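Local coordinates for protein inorganic pyrophosphatase (Shewanella sp. AS-11, PDB 6LL7) that probably hydrolyses diphosphate to two phosphates as a manganese-dependent enzyme of the DHH family, at residues 71-76 against 93-98; 114-119 against 142-147. All coordinates share one frame; numbering follows the deposited sequence.

Contact 1: 71-76 against 93-98; sequences IVDHSE and VDHHKL. With MN (manganese (II) ion), chain F; MN (manganese (II) ion), chain E.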
# COMPACT_ATOMS: atom_id res chain seq x y z
N ILE A 71 5.92 8.94 -10.94
CA ILE A 71 5.15 7.80 -10.36
C ILE A 71 5.82 7.33 -9.07
O ILE A 71 7.04 7.17 -9.07
CB ILE A 71 5.06 6.66 -11.38
CG1 ILE A 71 4.34 7.09 -12.67
CG2 ILE A 71 4.40 5.44 -10.75
CD1 ILE A 71 2.84 6.99 -12.62
N VAL A 72 5.04 7.06 -8.02
CA VAL A 72 5.51 6.49 -6.73
C VAL A 72 4.84 5.13 -6.46
O VAL A 72 3.60 5.05 -6.63
CB VAL A 72 5.24 7.46 -5.57
CG1 VAL A 72 5.69 6.88 -4.24
CG2 VAL A 72 5.87 8.81 -5.82
N ASP A 73 5.63 4.11 -6.09
CA ASP A 73 5.16 2.90 -5.36
C ASP A 73 4.38 1.96 -6.29
O ASP A 73 3.55 1.19 -5.80
CB ASP A 73 4.25 3.29 -4.18
CG ASP A 73 4.01 2.23 -3.12
OD1 ASP A 73 4.86 1.32 -2.99
OD2 ASP A 73 2.97 2.34 -2.43
N HIS A 74 4.61 2.05 -7.58
CA HIS A 74 4.21 1.02 -8.58
C HIS A 74 4.96 1.27 -9.90
O HIS A 74 5.61 2.31 -10.01
CB HIS A 74 2.69 1.04 -8.78
CG HIS A 74 2.20 2.28 -9.46
ND1 HIS A 74 2.00 2.33 -10.83
CD2 HIS A 74 1.84 3.49 -8.97
CE1 HIS A 74 1.56 3.52 -11.15
NE2 HIS A 74 1.44 4.25 -10.04
N SER A 75 4.85 0.35 -10.85
CA SER A 75 5.26 0.56 -12.25
C SER A 75 4.25 -0.13 -13.18
O SER A 75 4.69 -0.70 -14.19
CB SER A 75 6.69 0.11 -12.49
OG SER A 75 6.89 -1.26 -12.17
N GLU A 76 2.97 -0.06 -12.82
CA GLU A 76 1.84 -0.75 -13.51
C GLU A 76 0.92 0.28 -14.18
O GLU A 76 0.66 1.35 -13.58
CB GLU A 76 0.99 -1.56 -12.53
CG GLU A 76 1.78 -2.55 -11.68
CD GLU A 76 2.36 -3.72 -12.46
OE1 GLU A 76 1.74 -4.15 -13.48
OE2 GLU A 76 3.44 -4.21 -12.04
N VAL A 93 9.77 6.11 -8.82
CA VAL A 93 10.43 5.62 -7.58
C VAL A 93 9.55 4.54 -6.96
O VAL A 93 8.41 4.83 -6.62
CB VAL A 93 10.74 6.74 -6.59
CG1 VAL A 93 9.51 7.58 -6.22
CG2 VAL A 93 11.40 6.17 -5.36
N ASP A 94 10.09 3.33 -6.78
CA ASP A 94 9.30 2.14 -6.37
C ASP A 94 10.21 1.07 -5.78
O ASP A 94 11.45 1.21 -5.83
CB ASP A 94 8.54 1.61 -7.58
CG ASP A 94 7.54 0.50 -7.26
OD1 ASP A 94 7.16 0.39 -6.06
OD2 ASP A 94 7.15 -0.22 -8.20
N HIS A 95 9.60 0.01 -5.26
CA HIS A 95 10.27 -1.18 -4.67
C HIS A 95 9.51 -2.44 -5.08
O HIS A 95 9.58 -3.42 -4.33
CB HIS A 95 10.35 -1.04 -3.15
CG HIS A 95 9.02 -0.93 -2.47
ND1 HIS A 95 8.48 -1.95 -1.71
CD2 HIS A 95 8.11 0.07 -2.46
CE1 HIS A 95 7.30 -1.58 -1.25
NE2 HIS A 95 7.05 -0.34 -1.69
N HIS A 96 8.82 -2.42 -6.22
CA HIS A 96 8.12 -3.60 -6.79
C HIS A 96 8.86 -4.12 -8.02
O HIS A 96 9.78 -3.43 -8.53
CB HIS A 96 6.68 -3.28 -7.15
CG HIS A 96 5.86 -2.92 -5.95
ND1 HIS A 96 5.68 -1.61 -5.53
CD2 HIS A 96 5.18 -3.71 -5.08
CE1 HIS A 96 4.95 -1.61 -4.44
NE2 HIS A 96 4.60 -2.88 -4.16
N LYS A 97 8.40 -5.28 -8.49
CA LYS A 97 8.68 -5.85 -9.82
C LYS A 97 8.40 -4.79 -10.89
O LYS A 97 7.59 -3.87 -10.66
CB LYS A 97 7.86 -7.14 -10.02
CG LYS A 97 6.36 -6.95 -10.20
CD LYS A 97 5.64 -8.28 -10.47
CE LYS A 97 4.21 -8.12 -10.94
NZ LYS A 97 4.11 -7.17 -12.08
N LEU A 98 9.12 -4.88 -12.01
CA LEU A 98 8.97 -3.92 -13.12
C LEU A 98 7.74 -4.33 -13.95
O LEU A 98 7.75 -5.43 -14.53
CB LEU A 98 10.26 -3.89 -13.96
CG LEU A 98 10.24 -2.91 -15.14
CD1 LEU A 98 10.14 -1.48 -14.65
CD2 LEU A 98 11.42 -3.13 -16.04
MN MN F . 5.12 0.58 -1.00
MN MN E . 1.47 0.86 -1.85
O HOH W 1 8.62 -1.03 -10.19
O HOH W 2 2.48 -0.31 -2.92
O HOH W 3 3.43 -1.16 -0.84
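Val72 and Val93 form a parallel beta bridge at the ends of strands 68-72 and 88-94. Val93 N gives its hydrogen to Ile71 O at 2.9 Å, and Asp73 N gives its own to Val93 O, also at 2.9 Å. Both segments then leave the sheet as loops. Asp73 bridges the two manganese ions: OD1 binds one at 2.1 Å and OD2 the other. His95 NE2 binds the first ion too. Its ring lies beside the Asp73 carboxylate, the planes 14° apart. The first histidine of the DHH signature, Asp94-His95-His96, thus reaches the metal site from the C-terminal end of a strand in a parallel sheet. Asp15, Asp147 and a water complete the first site; His9, Asp13 and another water complete the second. Asp94 OD1 takes the ND1 hydrogen of His96 through its syn lone pair at 2.5 Å, and a weak bond from His95 N. Asp94 OD2 and Ser75 OG are each 2.6 Å from one water, which also lies 3.1 Å from Lys97 O. With an alanine in place of Asp94, His96 ND1 would probably lose its acceptor and the ring be freer to turn. Ser75 OG is also bonded to Gly99 N. At the outer end, a bend at chi2 (-69°) brings the Glu76 carboxylate to Lys97. In their salt bridge NZ meets OE2 at 3.0 Å from the syn side, but 30° out of the carboxylate plane.

Contact 2: 114-119 against 142-147; sequences VGCSNT and CAILSD. Unlike the reference sequence in segment 114-119: Ser117 (reference Arg). With MN (manganese (II) ion), chain F.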
# COMPACT_ATOMS: atom_id res chain seq x y z
N VAL A 114 13.55 -3.29 -1.84
CA VAL A 114 13.36 -2.92 -0.42
C VAL A 114 11.86 -2.99 -0.13
O VAL A 114 11.09 -3.37 -1.05
CB VAL A 114 13.96 -1.55 -0.10
CG1 VAL A 114 15.46 -1.58 -0.26
CG2 VAL A 114 13.35 -0.43 -0.93
N GLY A 115 11.47 -2.68 1.10
CA GLY A 115 10.09 -2.84 1.60
C GLY A 115 9.25 -1.57 1.45
O GLY A 115 8.05 -1.64 1.81
N CYS A 116 9.81 -0.47 0.95
CA CYS A 116 9.13 0.85 0.95
C CYS A 116 9.78 1.88 0.01
O CYS A 116 11.00 2.14 0.14
CB CYS A 116 9.12 1.41 2.36
SG CYS A 116 7.92 2.74 2.59
N SER A 117 8.95 2.52 -0.83
CA SER A 117 9.35 3.61 -1.75
C SER A 117 10.06 4.72 -0.96
O SER A 117 11.04 5.31 -1.46
CB SER A 117 8.18 4.15 -2.53
OG SER A 117 7.38 3.11 -3.06
N ASN A 118 9.60 4.99 0.25
CA ASN A 118 10.12 6.09 1.09
C ASN A 118 11.56 5.77 1.51
O ASN A 118 12.31 6.69 1.77
CB ASN A 118 9.14 6.38 2.24
CG ASN A 118 8.12 7.43 1.85
OD1 ASN A 118 8.31 8.61 2.11
ND2 ASN A 118 7.03 7.03 1.21
N THR A 119 11.95 4.50 1.56
CA THR A 119 13.36 4.08 1.81
C THR A 119 14.25 4.55 0.65
O THR A 119 15.35 5.05 0.93
CB THR A 119 13.49 2.57 1.98
OG1 THR A 119 12.68 2.26 3.12
CG2 THR A 119 14.92 2.12 2.16
N CYS A 142 7.06 6.85 9.03
CA CYS A 142 5.73 6.22 9.26
C CYS A 142 5.31 5.38 8.05
O CYS A 142 4.70 4.31 8.24
CB CYS A 142 4.66 7.27 9.51
SG CYS A 142 4.78 8.06 11.14
N ALA A 143 5.59 5.89 6.84
CA ALA A 143 5.36 5.16 5.57
C ALA A 143 6.11 3.83 5.61
O ALA A 143 5.52 2.81 5.19
CB ALA A 143 5.79 5.97 4.38
N ILE A 144 7.36 3.82 6.11
CA ILE A 144 8.17 2.57 6.11
C ILE A 144 7.62 1.61 7.18
O ILE A 144 7.55 0.39 6.89
CB ILE A 144 9.68 2.85 6.28
CG1 ILE A 144 10.18 3.85 5.24
CG2 ILE A 144 10.46 1.54 6.24
CD1 ILE A 144 11.36 4.68 5.72
N LEU A 145 7.22 2.14 8.35
CA LEU A 145 6.61 1.33 9.45
C LEU A 145 5.25 0.79 8.97
O LEU A 145 4.87 -0.32 9.34
CB LEU A 145 6.47 2.19 10.70
CG LEU A 145 7.77 2.66 11.35
CD1 LEU A 145 7.48 3.61 12.51
CD2 LEU A 145 8.61 1.51 11.86
N SER A 146 4.55 1.54 8.14
CA SER A 146 3.26 1.14 7.53
C SER A 146 3.49 -0.05 6.59
O SER A 146 2.87 -1.08 6.82
CB SER A 146 2.60 2.30 6.84
OG SER A 146 1.44 1.85 6.16
N ASP A 147 4.41 0.10 5.64
CA ASP A 147 4.74 -0.87 4.56
C ASP A 147 5.35 -2.15 5.15
O ASP A 147 4.96 -3.24 4.68
CB ASP A 147 5.71 -0.27 3.53
CG ASP A 147 5.09 0.07 2.18
OD1 ASP A 147 3.94 -0.34 1.98
OD2 ASP A 147 5.78 0.72 1.32
MN MN F . 5.12 0.58 -1.00
O HOH W 3 3.43 -1.16 -0.84
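Cys116 and Ile144 bring the two backbones closest, with CA atoms 5.5 Å apart. Segment 114-119 is a loop that turns into the start of helix 117-128, with Cys116 at the N-cap. Thr119 N bonds to Cys116 O in the first turn. Segment 142-147 is helical throughout and belongs to helix 134-148, where Asp147 N bonds to Ala143 O. The side chain of Cys116 points at this second helix. Its CB-SG bond runs anti to the backbone N (chi1 -163°), which places SG over the helix backbone, 3.5 Å from Ile144 CA and 3.7 Å from Ile144 CG1. SG also accepts a weak capping bond from Asn118 N. Asp147 OD2 lies 3.2 Å from Cys116 SG and binds a manganese ion at 2.4 Å. Asp147 OD1 takes a hydrogen from a water on the same ion, so both carboxylate oxygens serve the metal site. Gly115 O packs against Asp147 CB. The amide of Asn118 rests on the methyl of Ala143, ND2 to CB 3.6 Å. Asn118 ND2 is hydrogen-bonded to Asp15 OD1. Ile144 CG1 meets Thr119 OG1 at 3.6 Å, the two side chains crossing at about a right angle. That hydroxyl is bonded to Asp160. Ser117, a residue that differs from the reference arginine, has its OG bonded to Asp15, a ligand of the same ion. The arrangement is that of the dinuclear manganese site of family II pyrophosphatases, in which a helix start and an aspartate near the end of a second helix meet beside one metal.

Both contacts are largely buried, and both touch the same manganese ion and share one of its waters. Contact 1 joins neighbouring strands of the parallel sheet and the loops beyond them; contact 2 joins a loop and the helix start it leads into to a second helix. The chemistry differs accordingly. Contact 1 is mostly polar, with strand bonds, a bridging carboxylate and, at its more exposed end, a salt bridge. Contact 2 is mainly packing around a cysteine, with one metal-bound carboxylate. The two meet directly: His95 ND1 is 3.0 Å from Val114 O, a probable, weak hydrogen bond that may help hold the ring. Asp73 OD1 lies roughly opposite Asp147 OD2 on the ion, with His95 NE2 to the side.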